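Local atomic coordinates of member of DUF4221 family (PDB entry 3S9J), a protein that is of unknown function but folds as a six-bladed beta-propeller and belongs to the DUF4221 family of bacterial proteins. Residues A[117-121]-A[176-180]. Residues are numbered along the deposited sequence; the frame is centred on the assembly and turned at random. Where two conformers were deposited one is given.
With FMT (formic acid), chain L.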
loop_
_atom_site.group_PDB
_atom_site.type_symbol
_atom_site.label_atom_id
_atom_site.label_comp_id
_atom_site.label_asym_id
_atom_site.label_seq_id
_atom_site.Cartn_x
_atom_site.Cartn_y
_atom_site.Cartn_z
ATOM N N ASN A 117 12.817 18.845 -3.637
ATOM C CA ASN A 117 11.495 19.458 -3.713
ATOM C C ASN A 117 10.655 18.710 -4.721
ATOM O O ASN A 117 11.102 18.441 -5.837
ATOM C CB ASN A 117 11.632 20.934 -4.097
ATOM C CG ASN A 117 10.297 21.645 -4.224
ATOM O OD1 ASN A 117 9.570 21.776 -3.240
ATOM N ND2 ASN A 117 9.961 22.105 -5.444
ATOM N N PHE A 118 9.433 18.336 -4.346
ATOM C CA PHE A 118 8.558 17.593 -5.265
ATOM C C PHE A 118 7.228 18.337 -5.332
ATOM O O PHE A 118 6.429 18.338 -4.391
ATOM C CB PHE A 118 8.362 16.117 -4.842
ATOM C CG PHE A 118 7.809 15.179 -5.934
ATOM C CD1 PHE A 118 6.668 15.489 -6.674
ATOM C CD2 PHE A 118 8.367 13.920 -6.123
ATOM C CE1 PHE A 118 6.149 14.597 -7.607
ATOM C CE2 PHE A 118 7.861 13.021 -7.054
ATOM C CZ PHE A 118 6.742 13.360 -7.806
ATOM N N GLN A 119 7.018 18.993 -6.461
ATOM C CA GLN A 119 5.770 19.703 -6.744
ATOM C C GLN A 119 5.447 19.363 -8.174
ATOM O O GLN A 119 6.265 18.738 -8.882
ATOM C CB GLN A 119 5.978 21.212 -6.602
ATOM C CG GLN A 119 6.220 21.658 -5.167
ATOM C CD GLN A 119 6.616 23.137 -5.087
ATOM O OE1 GLN A 119 7.546 23.601 -5.766
ATOM N NE2 GLN A 119 5.906 23.881 -4.249
ATOM N N THR A 120 4.281 19.786 -8.630
ATOM C CA THR A 120 3.923 19.571 -10.009
ATOM C C THR A 120 4.893 20.406 -10.855
ATOM O O THR A 120 5.532 21.351 -10.357
ATOM C CB THR A 120 2.488 19.981 -10.324
ATOM O OG1 THR A 120 2.351 21.405 -10.229
ATOM C CG2 THR A 120 1.476 19.262 -9.349
ATOM N N PRO A 121 5.007 20.066 -12.135
ATOM C CA PRO A 121 5.840 20.927 -13.019
ATOM C C PRO A 121 5.522 22.420 -12.898
ATOM O O PRO A 121 6.446 23.244 -12.813
ATOM C CB PRO A 121 5.517 20.381 -14.408
ATOM C CG PRO A 121 5.370 18.894 -14.181
ATOM C CD PRO A 121 4.634 18.795 -12.797
ATOM N N GLU A 176 14.172 16.561 -11.505
ATOM C CA GLU A 176 13.119 16.869 -12.470
ATOM C C GLU A 176 11.938 15.934 -12.262
ATOM O O GLU A 176 12.110 14.731 -12.187
ATOM C CB GLU A 176 13.636 16.770 -13.915
ATOM C CG GLU A 176 12.568 17.062 -14.942
ATOM C CD GLU A 176 13.106 17.171 -16.356
ATOM O OE1 GLU A 176 14.334 17.279 -16.539
ATOM O OE2 GLU A 176 12.282 17.176 -17.317
ATOM N N VAL A 177 10.749 16.507 -12.203
ATOM C CA VAL A 177 9.494 15.736 -12.117
ATOM C C VAL A 177 8.894 15.633 -13.524
ATOM O O VAL A 177 8.881 16.607 -14.282
ATOM C CB VAL A 177 8.505 16.378 -11.129
ATOM C CG1 VAL A 177 7.118 15.667 -11.200
ATOM C CG2 VAL A 177 9.068 16.314 -9.677
ATOM N N LYS A 178 8.458 14.429 -13.892
ATOM C CA LYS A 178 7.789 14.172 -15.154
ATOM C C LYS A 178 6.427 13.549 -14.881
ATOM O O LYS A 178 6.289 12.713 -13.990
ATOM C CB LYS A 178 8.563 13.174 -16.011
ATOM C CG LYS A 178 9.981 13.556 -16.318
ATOM C CD LYS A 178 10.602 12.561 -17.280
ATOM C CE LYS A 178 12.117 12.421 -17.045
ATOM N NZ LYS A 178 12.439 11.298 -16.133
ATOM N N TRP A 179 5.429 13.952 -15.651
ATOM C CA TRP A 179 4.135 13.272 -15.608
ATOM C C TRP A 179 4.271 12.018 -16.465
ATOM O O TRP A 179 4.839 12.070 -17.558
ATOM C CB TRP A 179 3.033 14.106 -16.261
ATOM C CG TRP A 179 2.577 15.336 -15.565
ATOM C CD1 TRP A 179 2.622 16.614 -16.058
ATOM C CD2 TRP A 179 1.939 15.416 -14.293
ATOM N NE1 TRP A 179 2.065 17.486 -15.160
ATOM C CE2 TRP A 179 1.625 16.781 -14.072
ATOM C CE3 TRP A 179 1.572 14.466 -13.326
ATOM C CZ2 TRP A 179 0.990 17.224 -12.909
ATOM C CZ3 TRP A 179 0.953 14.907 -12.176
ATOM C CH2 TRP A 179 0.660 16.279 -11.978
ATOM N N ILE A 180 3.738 10.910 -15.998
ATOM C CA ILE A 180 3.814 9.644 -16.704
ATOM C C ILE A 180 2.490 9.470 -17.456
ATOM O O ILE A 180 1.439 9.712 -16.867
ATOM C CB ILE A 180 4.038 8.493 -15.724
ATOM C CG1 ILE A 180 5.285 8.795 -14.853
ATOM C CG2 ILE A 180 4.209 7.180 -16.483
ATOM C CD1 ILE A 180 6.560 9.115 -15.652
HETATM C C FMT L . 0.656 21.197 -13.031
HETATM O O1 FMT L . 1.781 20.988 -13.545
HETATM O O2 FMT L . 0.448 21.818 -11.965
#
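Val-177 reaches from the outermost strand of one propeller blade to the loop that leaves the last strand of the blade before it, 112-117, and so joins two neighbouring blades of the six-bladed beta-propeller. Its CB points at the loop and stands 4.0 Å from Gln-119 O, which both methyls also touch, CG2 at 3.8 Å. From CB the side chain forks. CG2, beside the backbone N, lies over the Phe-118 ring, 3.9 Å from the centroid and 11° off the ring normal, a CH-pi contact almost over the middle of one face. CG1, anti to the backbone N (chi1 172°), lies beyond the rim of the same ring, 3.9 Å from Phe-118 CE1, and also faces Pro-121 CD at 4.3 Å. A chi1 of -163° brings the phenyl ring under CG2; this holds for one of its two conformers. The ring packs against Leu-128 and Gln-170 as well.

Two residues further along strand 177-183, Trp-179 meets the end of the loop. Pro-121 CD sits above one face of the indole, offset toward the rim and 3.8 Å from CE2, with CG of the same proline near NE1. The two side chains meet at a slant, and His-165 stacks on the indole. Thr-120 adds its methyl, CG2, near Trp-179 CH2, while its hydroxyl serves a bound formic acid molecule, probably from the crystallisation liquor, whose carbon lies in the indole plane at the ring edge. Arg-124 NE and Glu-122 N also bind this molecule, and Thr-120 OG1 accepts a hydrogen bond from Arg-124 N while donating to FMT O2 over 2.6 Å.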